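Local coordinates for protein glycerol kinase, putative (Plasmodium falciparum, PDB 2W40) that probably phosphorylates glycerol at the expense of ATP to give sn-glycerol 3-phosphate, the entry step of glycerol degradation, as an FGGY-family kinase, at residues L175-Y181 with F226-E232; G165-T169 with Y181-N186; S285-L289 with S398-D402; F134-F138 with Y356-S362. Numbering follows the deposited sequence.

Contacts 1 and 2 belong to the N-terminal FGGY region and share both helix 167-176 and Tyr181: contact 2 holds the start of that helix, contact 1 its end. Their centres lie about 14 Å apart, and Phe226 packs on Thr182 between them. Contact 3 sits in the C-terminal region, on helix 377-403, its centre about 40 Å from that of contact 1 and on the opposite side of the chain's centre. Contact 4 joins the two regions, pairing 134-138 with 356-362, so contacts 1 and 2 fall within the sequence it spans, and contact 3 alternates with it. Contacts 3 and 4 touch through Gly288 and Trp360, which places the interdomain aromatic cluster beside the helix-bound turn.

Contact 1 of 4, residues L175-Y181 with F226-E232; sequences LTKGNCY and FGLVKSE. With EDO (1,2-ethanediol), chain B.
Phe226 turns its ring edge onto the face of Tyr181 in an offset edge-to-face pair, centroids 6.0 Å apart and planes at 82°, with Tyr181 CB 3.9 Å from Phe226 CD1. From there the segments run antiparallel in sense, Thr176 lying opposite Val229 (CA atoms 4.7 Å apart) and Leu175 opposite Ser231 (5.1 Å). The carbonyl of Leu175, in the last turn of helix 167-176, accepts two backbone bonds, from Lys230 N at 2.8 Å to Leu175 O and from Ser231 N at 3.0 Å to the same oxygen. Lys177 then leaves the helix with positive phi (58°) in a Schellman motif, and Gly178 follows at phi 135°, where a CB would jam against the preceding carbonyl. Thr176 OG1, which also bonds Ile172 O, accepts from Asn179 N at 2.9 Å, an ST motif that sets Asn179 so its ND2 can reach Phe226 O, also at 2.9 Å. These bonds tie the helix end to strand 225-228, an outermost strand of the N-terminal six-stranded sheet, and to the loop that follows it. A CB on Gly227 would clash with Asn179 ND2, and its backbone angles alone already call for glycine. At the exposed end, Lys177 NZ makes a 2.7 Å salt bridge to Glu232 OE1. An ethanediol, probably from the crystallisation liquor, places O1 2.8 Å from Leu228 O and 3.1 Å from Thr176 O.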
# COMPACT_ATOMS: atom_id res chain seq x y z
N LEU C 175 -34.23 -13.41 -21.11
CA LEU C 175 -34.19 -13.91 -22.54
C LEU C 175 -35.47 -14.62 -22.99
O LEU C 175 -35.92 -14.47 -24.13
CB LEU C 175 -33.00 -14.82 -22.79
CG LEU C 175 -31.64 -14.11 -22.85
CD1 LEU C 175 -30.53 -15.16 -22.68
CD2 LEU C 175 -31.56 -13.30 -24.21
N THR C 176 -36.06 -15.36 -22.06
CA THR C 176 -37.23 -16.21 -22.27
C THR C 176 -38.55 -15.51 -21.96
O THR C 176 -39.59 -16.08 -22.18
CB THR C 176 -37.15 -17.55 -21.51
OG1 THR C 176 -37.32 -17.30 -20.11
CG2 THR C 176 -35.94 -18.36 -21.82
N LYS C 177 -38.51 -14.26 -21.44
CA LYS C 177 -39.66 -13.53 -20.99
C LYS C 177 -40.43 -14.25 -19.89
O LYS C 177 -41.66 -14.29 -19.89
CB LYS C 177 -40.55 -13.09 -22.17
CG LYS C 177 -39.81 -12.25 -23.16
CD LYS C 177 -40.79 -11.73 -24.25
CE LYS C 177 -41.70 -10.69 -23.71
NZ LYS C 177 -40.91 -9.48 -23.15
N GLY C 178 -39.68 -14.84 -18.97
CA GLY C 178 -40.29 -15.27 -17.67
C GLY C 178 -39.94 -16.62 -17.13
O GLY C 178 -40.35 -16.92 -16.01
N ASN C 179 -39.19 -17.47 -17.84
CA ASN C 179 -38.86 -18.78 -17.26
C ASN C 179 -37.98 -18.59 -16.03
O ASN C 179 -37.11 -17.75 -16.02
CB ASN C 179 -38.13 -19.70 -18.24
CG ASN C 179 -38.96 -20.07 -19.47
OD1 ASN C 179 -40.14 -19.80 -19.55
ND2 ASN C 179 -38.30 -20.80 -20.39
N CYS C 180 -38.19 -19.41 -15.01
CA CYS C 180 -37.48 -19.33 -13.76
C CYS C 180 -36.82 -20.70 -13.50
O CYS C 180 -37.44 -21.70 -12.98
CB CYS C 180 -38.47 -19.03 -12.62
SG CYS C 180 -39.16 -17.34 -12.63
N TYR C 181 -35.53 -20.71 -13.85
CA TYR C 181 -34.73 -21.89 -13.75
C TYR C 181 -33.38 -21.58 -13.18
O TYR C 181 -32.83 -20.53 -13.37
CB TYR C 181 -34.48 -22.54 -15.13
CG TYR C 181 -35.68 -23.11 -15.81
CD1 TYR C 181 -36.44 -24.04 -15.21
CD2 TYR C 181 -35.93 -22.82 -17.13
CE1 TYR C 181 -37.50 -24.64 -15.86
CE2 TYR C 181 -37.00 -23.40 -17.80
CZ TYR C 181 -37.79 -24.32 -17.15
OH TYR C 181 -38.82 -24.94 -17.80
N PHE C 226 -34.05 -25.11 -21.28
CA PHE C 226 -34.25 -23.89 -20.49
C PHE C 226 -35.23 -22.88 -21.10
O PHE C 226 -35.57 -21.87 -20.46
CB PHE C 226 -32.92 -23.23 -20.18
CG PHE C 226 -32.03 -24.02 -19.28
CD1 PHE C 226 -32.16 -23.97 -17.88
CD2 PHE C 226 -31.07 -24.89 -19.81
CE1 PHE C 226 -31.37 -24.82 -17.08
CE2 PHE C 226 -30.27 -25.65 -19.00
CZ PHE C 226 -30.43 -25.65 -17.67
N GLY C 227 -35.67 -23.15 -22.35
CA GLY C 227 -36.60 -22.32 -23.02
C GLY C 227 -36.11 -21.75 -24.28
O GLY C 227 -34.98 -21.84 -24.66
N LEU C 228 -37.04 -21.07 -24.89
CA LEU C 228 -36.88 -20.35 -26.13
C LEU C 228 -36.63 -18.88 -25.88
O LEU C 228 -37.30 -18.22 -25.10
CB LEU C 228 -38.15 -20.47 -26.99
CG LEU C 228 -38.69 -21.77 -27.50
CD1 LEU C 228 -40.08 -21.58 -28.19
CD2 LEU C 228 -37.66 -22.57 -28.37
N VAL C 229 -35.67 -18.32 -26.59
CA VAL C 229 -35.48 -16.87 -26.59
C VAL C 229 -36.73 -16.23 -27.25
O VAL C 229 -37.11 -16.59 -28.42
CB VAL C 229 -34.21 -16.40 -27.33
CG1 VAL C 229 -34.13 -14.89 -27.36
CG2 VAL C 229 -32.96 -17.04 -26.60
N LYS C 230 -37.29 -15.26 -26.50
CA LYS C 230 -38.40 -14.51 -26.94
C LYS C 230 -38.23 -12.99 -26.77
O LYS C 230 -39.13 -12.22 -27.24
CB LYS C 230 -39.70 -14.93 -26.23
CG LYS C 230 -40.12 -16.36 -26.48
CD LYS C 230 -40.53 -16.60 -27.94
CE LYS C 230 -41.53 -17.78 -28.18
NZ LYS C 230 -42.05 -17.90 -29.61
N SER C 231 -37.17 -12.55 -26.08
CA SER C 231 -37.01 -11.14 -25.84
C SER C 231 -36.99 -10.29 -27.09
O SER C 231 -36.19 -10.51 -28.00
CB SER C 231 -35.80 -10.77 -24.97
OG SER C 231 -35.65 -9.37 -24.87
N GLU C 232 -37.79 -9.24 -27.07
CA GLU C 232 -37.86 -8.33 -28.23
C GLU C 232 -36.57 -7.52 -28.44
O GLU C 232 -36.35 -6.90 -29.53
CB GLU C 232 -39.04 -7.37 -28.02
CG GLU C 232 -38.89 -6.54 -26.69
CD GLU C 232 -39.39 -7.28 -25.35
OE1 GLU C 232 -39.90 -8.46 -25.42
OE2 GLU C 232 -39.25 -6.66 -24.23
C1 EDO B . -39.41 -20.29 -23.27
O1 EDO B . -39.76 -18.77 -23.78
C2 EDO B . -40.38 -21.45 -23.30
O2 EDO B . -40.16 -22.62 -24.17

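Contact 2 of 4, residues G165-T169 with Y181-N186; sequences GNINT and YTDVTN
Two hydrogen bonds tie the first turn of helix 167-176 to the short strand 181-183: Thr169 OG1 gives its proton to Tyr181 O at 2.8 Å, and Asn168 ND2 donates to Thr182 OG1 at 3.0 Å. Asn168 takes the p rotamer and Thr169 the m rotamer, and the closest CA pair, Thr169 and Thr182, is 5.4 Å apart. One water accepts from Tyr181 N (2.9 Å) and lies 2.8 Å from Thr169 O, to which it can donate; a second donates to Asn166 OD1 and hydrogen-bonds Thr182 OG1, both at 2.7 Å. Asn166 ND2 is used by Ser139 OG and Thr87 O. Both segments are strand-to-helix junctions within the N-terminal FGGY region. At the second, Asp183 is the N-cap of helix 184-187: its OD2 accepts from Asn186 N at 3.3 Å and, weakly, from Thr185 N at 2.8 Å, while Thr185 OG1 donates to Asp183 OD2 at a very short 2.5 Å. The other carboxylate oxygen, Asp183 OD1, receives Asn186 ND2 at 2.8 Å. Asn186 OD1 bonds Asn83 ND2. Asn166 OD1 and Asn186 O, 3.4 Å apart, are two acceptors and do not bond.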
# COMPACT_ATOMS: atom_id res chain seq x y z
N GLY C 165 -32.89 -15.07 -7.55
CA GLY C 165 -32.07 -15.76 -8.54
C GLY C 165 -30.61 -15.38 -8.60
O GLY C 165 -30.23 -14.23 -8.38
N ASN C 166 -29.80 -16.38 -8.94
CA ASN C 166 -28.48 -16.10 -9.34
C ASN C 166 -28.42 -15.50 -10.78
O ASN C 166 -29.42 -15.39 -11.42
CB ASN C 166 -27.60 -17.29 -9.20
CG ASN C 166 -27.38 -17.81 -7.73
OD1 ASN C 166 -27.49 -19.04 -7.52
ND2 ASN C 166 -27.09 -16.93 -6.75
N ILE C 167 -27.24 -15.18 -11.29
CA ILE C 167 -27.15 -14.46 -12.55
C ILE C 167 -27.69 -15.32 -13.73
O ILE C 167 -28.30 -14.84 -14.63
CB ILE C 167 -25.70 -14.01 -12.80
CG1 ILE C 167 -25.31 -12.88 -11.84
CG2 ILE C 167 -25.43 -13.66 -14.31
CD1 ILE C 167 -25.91 -11.54 -12.24
N ASN C 168 -27.46 -16.64 -13.63
CA ASN C 168 -28.01 -17.51 -14.64
C ASN C 168 -29.50 -17.45 -14.76
O ASN C 168 -30.05 -17.33 -15.86
CB ASN C 168 -27.63 -18.96 -14.43
CG ASN C 168 -28.06 -19.52 -13.11
OD1 ASN C 168 -27.84 -18.87 -12.06
ND2 ASN C 168 -28.55 -20.76 -13.11
N THR C 169 -30.18 -17.49 -13.58
CA THR C 169 -31.62 -17.35 -13.49
C THR C 169 -32.11 -16.01 -14.07
O THR C 169 -33.15 -15.95 -14.80
CB THR C 169 -32.08 -17.56 -12.05
OG1 THR C 169 -31.57 -18.81 -11.60
CG2 THR C 169 -33.66 -17.56 -11.96
N TYR C 181 -35.53 -20.71 -13.85
CA TYR C 181 -34.73 -21.89 -13.75
C TYR C 181 -33.38 -21.58 -13.18
O TYR C 181 -32.83 -20.53 -13.37
CB TYR C 181 -34.48 -22.54 -15.13
CG TYR C 181 -35.68 -23.11 -15.81
CD1 TYR C 181 -36.44 -24.04 -15.21
CD2 TYR C 181 -35.93 -22.82 -17.13
CE1 TYR C 181 -37.50 -24.64 -15.86
CE2 TYR C 181 -37.00 -23.40 -17.80
CZ TYR C 181 -37.79 -24.32 -17.15
OH TYR C 181 -38.82 -24.94 -17.80
N THR C 182 -32.82 -22.60 -12.57
CA THR C 182 -31.41 -22.65 -12.26
C THR C 182 -30.91 -24.06 -12.61
O THR C 182 -31.64 -24.88 -13.13
CB THR C 182 -31.06 -22.29 -10.77
OG1 THR C 182 -29.64 -22.02 -10.66
CG2 THR C 182 -31.57 -23.33 -9.76
N ASP C 183 -29.64 -24.23 -12.38
CA ASP C 183 -28.98 -25.54 -12.57
C ASP C 183 -28.33 -25.98 -11.29
O ASP C 183 -28.11 -25.19 -10.34
CB ASP C 183 -27.99 -25.50 -13.70
CG ASP C 183 -26.75 -24.77 -13.31
OD1 ASP C 183 -26.71 -23.53 -13.48
OD2 ASP C 183 -25.83 -25.40 -12.74
N VAL C 184 -28.11 -27.29 -11.17
CA VAL C 184 -27.59 -27.85 -9.93
C VAL C 184 -26.26 -27.25 -9.43
O VAL C 184 -26.01 -27.15 -8.22
CB VAL C 184 -27.35 -29.38 -10.07
CG1 VAL C 184 -28.63 -30.21 -10.17
CG2 VAL C 184 -26.44 -29.68 -11.24
N THR C 185 -25.39 -26.81 -10.32
CA THR C 185 -24.13 -26.16 -9.91
C THR C 185 -24.34 -24.77 -9.26
O THR C 185 -23.84 -24.54 -8.15
CB THR C 185 -23.06 -26.11 -11.01
OG1 THR C 185 -23.44 -25.18 -12.06
CG2 THR C 185 -22.82 -27.53 -11.55
N ASN C 186 -25.18 -23.93 -9.89
CA ASN C 186 -25.51 -22.65 -9.31
C ASN C 186 -26.33 -22.79 -8.02
O ASN C 186 -26.06 -22.06 -7.06
CB ASN C 186 -26.24 -21.78 -10.32
CG ASN C 186 -25.25 -21.01 -11.24
OD1 ASN C 186 -24.52 -20.13 -10.77
ND2 ASN C 186 -25.28 -21.29 -12.52
O HOH W 1 -29.19 -21.01 -8.19
O HOH W 2 -34.66 -18.29 -15.16

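Contact 3 of 4, residues S285-L289 with S398-D402; sequences STCGL and SLTSD. With EDO (1,2-ethanediol), chain D; EDO (1,2-ethanediol), chain E.
Segment 285-289 is an irregular turn laid against one turn of helix 377-403. Ser285 lies nearest Asp402 (CA atoms 5.9 Å apart) and Cys287 nearest Ser398 (5.1 Å). Gly288 has phi 83° and psi 13°, where a CB would be jammed against the preceding carbonyl. Asp402, in the m rotamer, takes the turn's start with both carboxylate oxygens: Ser285 OG donates to Asp402 OD2 at a short 2.5 Å, and Thr286 N donates to Asp402 OD1 at 3.1 Å. A water donates to Asp402 OD1 and hydrogen-bonds Thr286 OG1, both at 2.7 Å. Ser398 OG donates to Cys287 O at 2.8 Å and accepts at 2.7 Å from O2 of an ethanediol, probably from the crystallisation liquor. The CB atoms of Cys287 and Ser398 meet at 3.5 Å, and Leu289 CD1 packs 3.9 Å from Leu399 CB; Leu399 in turn rests on Leu274 and Ile276 of strand 272-279. Ser285 OG also accepts from Cys287 N and Leu289 N, each at 3.0 Å. The first of these makes an ST turn, here docked by an acidic helix side chain and leading into strand 290-295, an outermost strand of the C-terminal FGGY sheet.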
# COMPACT_ATOMS: atom_id res chain seq x y z
N SER C 285 -14.75 -31.60 3.51
CA SER C 285 -13.43 -31.14 3.89
C SER C 285 -13.35 -31.02 5.41
O SER C 285 -14.32 -30.69 6.06
CB SER C 285 -13.13 -29.77 3.25
OG SER C 285 -11.85 -29.32 3.51
N THR C 286 -12.18 -31.29 5.93
CA THR C 286 -11.81 -30.83 7.29
C THR C 286 -10.74 -29.72 7.30
O THR C 286 -10.21 -29.35 8.42
CB THR C 286 -11.31 -31.99 8.16
OG1 THR C 286 -10.10 -32.50 7.62
CG2 THR C 286 -12.38 -33.10 8.27
N CYS C 287 -10.46 -29.15 6.13
CA CYS C 287 -9.32 -28.30 5.83
C CYS C 287 -9.79 -27.07 5.07
O CYS C 287 -8.97 -26.45 4.46
CB CYS C 287 -8.20 -29.09 4.93
SG CYS C 287 -7.52 -30.36 5.89
N GLY C 288 -11.05 -26.65 5.19
CA GLY C 288 -11.43 -25.42 4.60
C GLY C 288 -11.80 -25.36 3.16
O GLY C 288 -11.91 -24.29 2.61
N LEU C 289 -12.03 -26.50 2.52
CA LEU C 289 -12.49 -26.53 1.16
C LEU C 289 -14.01 -26.73 1.15
O LEU C 289 -14.64 -27.22 2.09
CB LEU C 289 -11.74 -27.67 0.44
CG LEU C 289 -10.18 -27.56 0.38
CD1 LEU C 289 -9.53 -28.63 -0.46
CD2 LEU C 289 -9.71 -26.18 -0.24
N SER C 398 -4.55 -28.09 1.61
CA SER C 398 -5.79 -28.62 2.11
C SER C 398 -6.27 -29.80 1.21
O SER C 398 -6.80 -30.79 1.69
CB SER C 398 -6.85 -27.48 2.17
OG SER C 398 -6.53 -26.54 3.16
N LEU C 399 -6.18 -29.63 -0.09
CA LEU C 399 -6.69 -30.57 -1.05
C LEU C 399 -5.95 -31.89 -0.88
O LEU C 399 -6.57 -32.96 -0.89
CB LEU C 399 -6.46 -30.09 -2.46
CG LEU C 399 -6.70 -30.98 -3.64
CD1 LEU C 399 -6.79 -30.08 -4.93
CD2 LEU C 399 -5.65 -32.03 -3.80
N THR C 400 -4.61 -31.85 -0.76
CA THR C 400 -3.87 -33.12 -0.63
C THR C 400 -4.26 -33.79 0.68
O THR C 400 -4.40 -35.02 0.74
CB THR C 400 -2.36 -32.96 -0.82
OG1 THR C 400 -1.87 -32.02 0.11
CG2 THR C 400 -2.04 -32.49 -2.25
N SER C 401 -4.48 -33.04 1.76
CA SER C 401 -4.96 -33.62 3.00
C SER C 401 -6.31 -34.26 2.89
O SER C 401 -6.53 -35.44 3.27
CB SER C 401 -4.99 -32.57 4.10
OG SER C 401 -5.46 -33.10 5.34
N ASP C 402 -7.27 -33.50 2.39
CA ASP C 402 -8.61 -34.02 2.19
C ASP C 402 -8.67 -35.24 1.25
O ASP C 402 -9.52 -36.14 1.47
CB ASP C 402 -9.51 -32.95 1.62
CG ASP C 402 -9.99 -31.93 2.64
OD1 ASP C 402 -10.10 -32.30 3.86
OD2 ASP C 402 -10.33 -30.84 2.17
C1 EDO D . -16.06 -26.10 4.61
O1 EDO D . -14.83 -26.82 4.80
C2 EDO D . -15.83 -24.64 4.33
O2 EDO D . -17.02 -23.98 4.18
C1 EDO E . -2.06 -24.44 4.72
O1 EDO E . -0.76 -24.81 4.09
C2 EDO E . -3.38 -24.86 4.02
O2 EDO E . -4.29 -25.86 4.55
O HOH W 3 -10.38 -34.37 5.64

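Contact 4 of 4, residues F134-F138 with Y356-S362; sequences FNTYF and YAPRWRS
Tyr137, Trp360 and Tyr356 form an aromatic cluster between the two FGGY kinase regions, an interface at the cleft of this actin-like fold. Both segments are irregular loops whose CA atoms come no nearer than 7.2 Å (Thr136 to Ser362), so side chains do the joining; the peptide before Pro358 is cis. The Tyr356 ring, chi1 m, presents its edge to the face of Tyr137, chi1 t: centroids are 5.3 Å apart, planes are at 90°, and Tyr356 CE1 lies 3.9 Å from Tyr137 CD1. Trp360 brings its own ring edge in, CH2 at 3.7 Å from Tyr137 CD2. Its backbone is at positive phi (53°), and Trp360 N donates to Tyr356 O at 2.7 Å, closing the loop, while its NE1 is held by Gly288 O. Tyr137 OH bonds a bound glycerol, which places the cluster beside what is probably the substrate site. Within 134-138, Asn135 OD1 accepts from Tyr137 N and Phe138 N, both at 2.9 Å, the first an Asx turn, the pair an Asx motif. Tyr356 OH, bonded to Ser353 OG, reaches 134-138 through a water: the water oxygen is 2.7 Å from Tyr356 OH and 3.0 Å from Thr136 OG1.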
# COMPACT_ATOMS: atom_id res chain seq x y z
N PHE C 134 -21.39 -21.53 7.12
CA PHE C 134 -21.80 -20.15 6.88
C PHE C 134 -20.58 -19.35 6.49
O PHE C 134 -19.50 -19.46 7.11
CB PHE C 134 -22.40 -19.52 8.17
CG PHE C 134 -23.74 -20.10 8.63
CD1 PHE C 134 -24.63 -20.77 7.76
CD2 PHE C 134 -24.15 -19.97 9.94
CE1 PHE C 134 -25.89 -21.29 8.20
CE2 PHE C 134 -25.40 -20.53 10.34
CZ PHE C 134 -26.26 -21.08 9.49
N ASN C 135 -20.79 -18.44 5.53
CA ASN C 135 -19.77 -17.54 5.08
C ASN C 135 -20.39 -16.30 4.45
O ASN C 135 -21.60 -16.24 4.30
CB ASN C 135 -18.79 -18.29 4.16
CG ASN C 135 -19.46 -18.85 2.93
OD1 ASN C 135 -20.31 -18.12 2.29
ND2 ASN C 135 -19.06 -20.09 2.53
N THR C 136 -19.56 -15.35 4.08
CA THR C 136 -20.02 -14.11 3.46
C THR C 136 -20.19 -14.22 1.96
O THR C 136 -20.60 -13.22 1.30
CB THR C 136 -19.10 -12.91 3.74
OG1 THR C 136 -17.85 -13.23 3.17
CG2 THR C 136 -18.91 -12.68 5.27
N TYR C 137 -19.84 -15.40 1.44
CA TYR C 137 -19.52 -15.66 -0.00
C TYR C 137 -20.80 -16.17 -0.75
O TYR C 137 -21.14 -15.65 -1.85
CB TYR C 137 -18.41 -16.72 0.01
CG TYR C 137 -17.97 -17.28 -1.33
CD1 TYR C 137 -17.99 -16.51 -2.51
CD2 TYR C 137 -17.43 -18.51 -1.36
CE1 TYR C 137 -17.50 -17.10 -3.74
CE2 TYR C 137 -17.01 -19.08 -2.54
CZ TYR C 137 -16.99 -18.36 -3.72
OH TYR C 137 -16.52 -18.98 -4.87
N PHE C 138 -21.45 -17.21 -0.18
CA PHE C 138 -22.69 -17.79 -0.74
C PHE C 138 -23.88 -16.86 -0.73
O PHE C 138 -23.81 -15.84 -0.13
CB PHE C 138 -22.95 -19.13 -0.15
CG PHE C 138 -22.10 -20.25 -0.74
CD1 PHE C 138 -20.89 -20.01 -1.37
CD2 PHE C 138 -22.60 -21.55 -0.73
CE1 PHE C 138 -20.15 -21.09 -1.94
CE2 PHE C 138 -21.88 -22.62 -1.28
CZ PHE C 138 -20.63 -22.37 -1.83
N TYR C 356 -10.79 -16.08 1.83
CA TYR C 356 -11.70 -17.21 1.54
C TYR C 356 -10.97 -18.48 1.88
O TYR C 356 -10.48 -18.61 3.05
CB TYR C 356 -12.18 -17.11 0.09
CG TYR C 356 -13.04 -15.84 -0.21
CD1 TYR C 356 -14.29 -15.91 -0.57
CD2 TYR C 356 -12.39 -14.54 -0.20
CE1 TYR C 356 -15.03 -14.66 -0.82
CE2 TYR C 356 -13.05 -13.33 -0.41
CZ TYR C 356 -14.44 -13.46 -0.70
OH TYR C 356 -15.30 -12.46 -1.01
N ALA C 357 -10.87 -19.44 0.92
CA ALA C 357 -10.30 -20.71 1.32
C ALA C 357 -8.77 -20.58 1.53
O ALA C 357 -8.10 -19.91 0.75
CB ALA C 357 -10.66 -21.85 0.31
N PRO C 358 -8.21 -21.35 2.48
CA PRO C 358 -8.88 -22.29 3.45
C PRO C 358 -9.15 -21.70 4.83
O PRO C 358 -9.74 -22.39 5.69
CB PRO C 358 -7.87 -23.42 3.60
CG PRO C 358 -6.55 -22.80 3.46
CD PRO C 358 -6.74 -21.59 2.53
N ARG C 359 -8.70 -20.45 5.06
CA ARG C 359 -8.79 -19.85 6.43
C ARG C 359 -10.15 -19.25 6.79
O ARG C 359 -10.50 -19.18 7.97
CB ARG C 359 -7.68 -18.82 6.64
CG ARG C 359 -6.26 -19.36 6.35
CD ARG C 359 -5.24 -18.36 6.79
NE ARG C 359 -3.85 -18.73 6.45
CZ ARG C 359 -2.79 -18.61 7.21
NH1 ARG C 359 -2.94 -18.24 8.48
NH2 ARG C 359 -1.60 -18.86 6.72
N TRP C 360 -10.84 -18.75 5.77
CA TRP C 360 -12.20 -18.23 5.95
C TRP C 360 -12.22 -17.18 7.11
O TRP C 360 -12.89 -17.35 8.13
CB TRP C 360 -13.20 -19.35 6.19
CG TRP C 360 -13.34 -20.16 4.91
CD1 TRP C 360 -12.80 -21.45 4.67
CD2 TRP C 360 -13.98 -19.77 3.67
NE1 TRP C 360 -13.10 -21.84 3.40
CE2 TRP C 360 -13.74 -20.82 2.74
CE3 TRP C 360 -14.67 -18.63 3.24
CZ2 TRP C 360 -14.22 -20.77 1.45
CZ3 TRP C 360 -15.13 -18.59 1.96
CH2 TRP C 360 -14.91 -19.65 1.08
N ARG C 361 -11.53 -16.07 6.87
CA ARG C 361 -11.47 -14.98 7.83
C ARG C 361 -12.03 -13.74 7.18
O ARG C 361 -11.34 -13.01 6.50
CB ARG C 361 -10.00 -14.83 8.24
CG ARG C 361 -9.55 -15.92 9.13
CD ARG C 361 -10.19 -15.90 10.56
NE ARG C 361 -9.83 -14.67 11.29
CZ ARG C 361 -8.79 -14.56 12.14
NH1 ARG C 361 -7.97 -15.57 12.40
NH2 ARG C 361 -8.55 -13.38 12.68
N SER C 362 -13.29 -13.46 7.46
CA SER C 362 -13.96 -12.31 6.85
C SER C 362 -13.49 -10.99 7.51
O SER C 362 -13.82 -9.95 7.00
CB SER C 362 -15.53 -12.39 7.13
OG SER C 362 -15.82 -12.51 8.53
O HOH W 4 -17.65 -12.50 0.28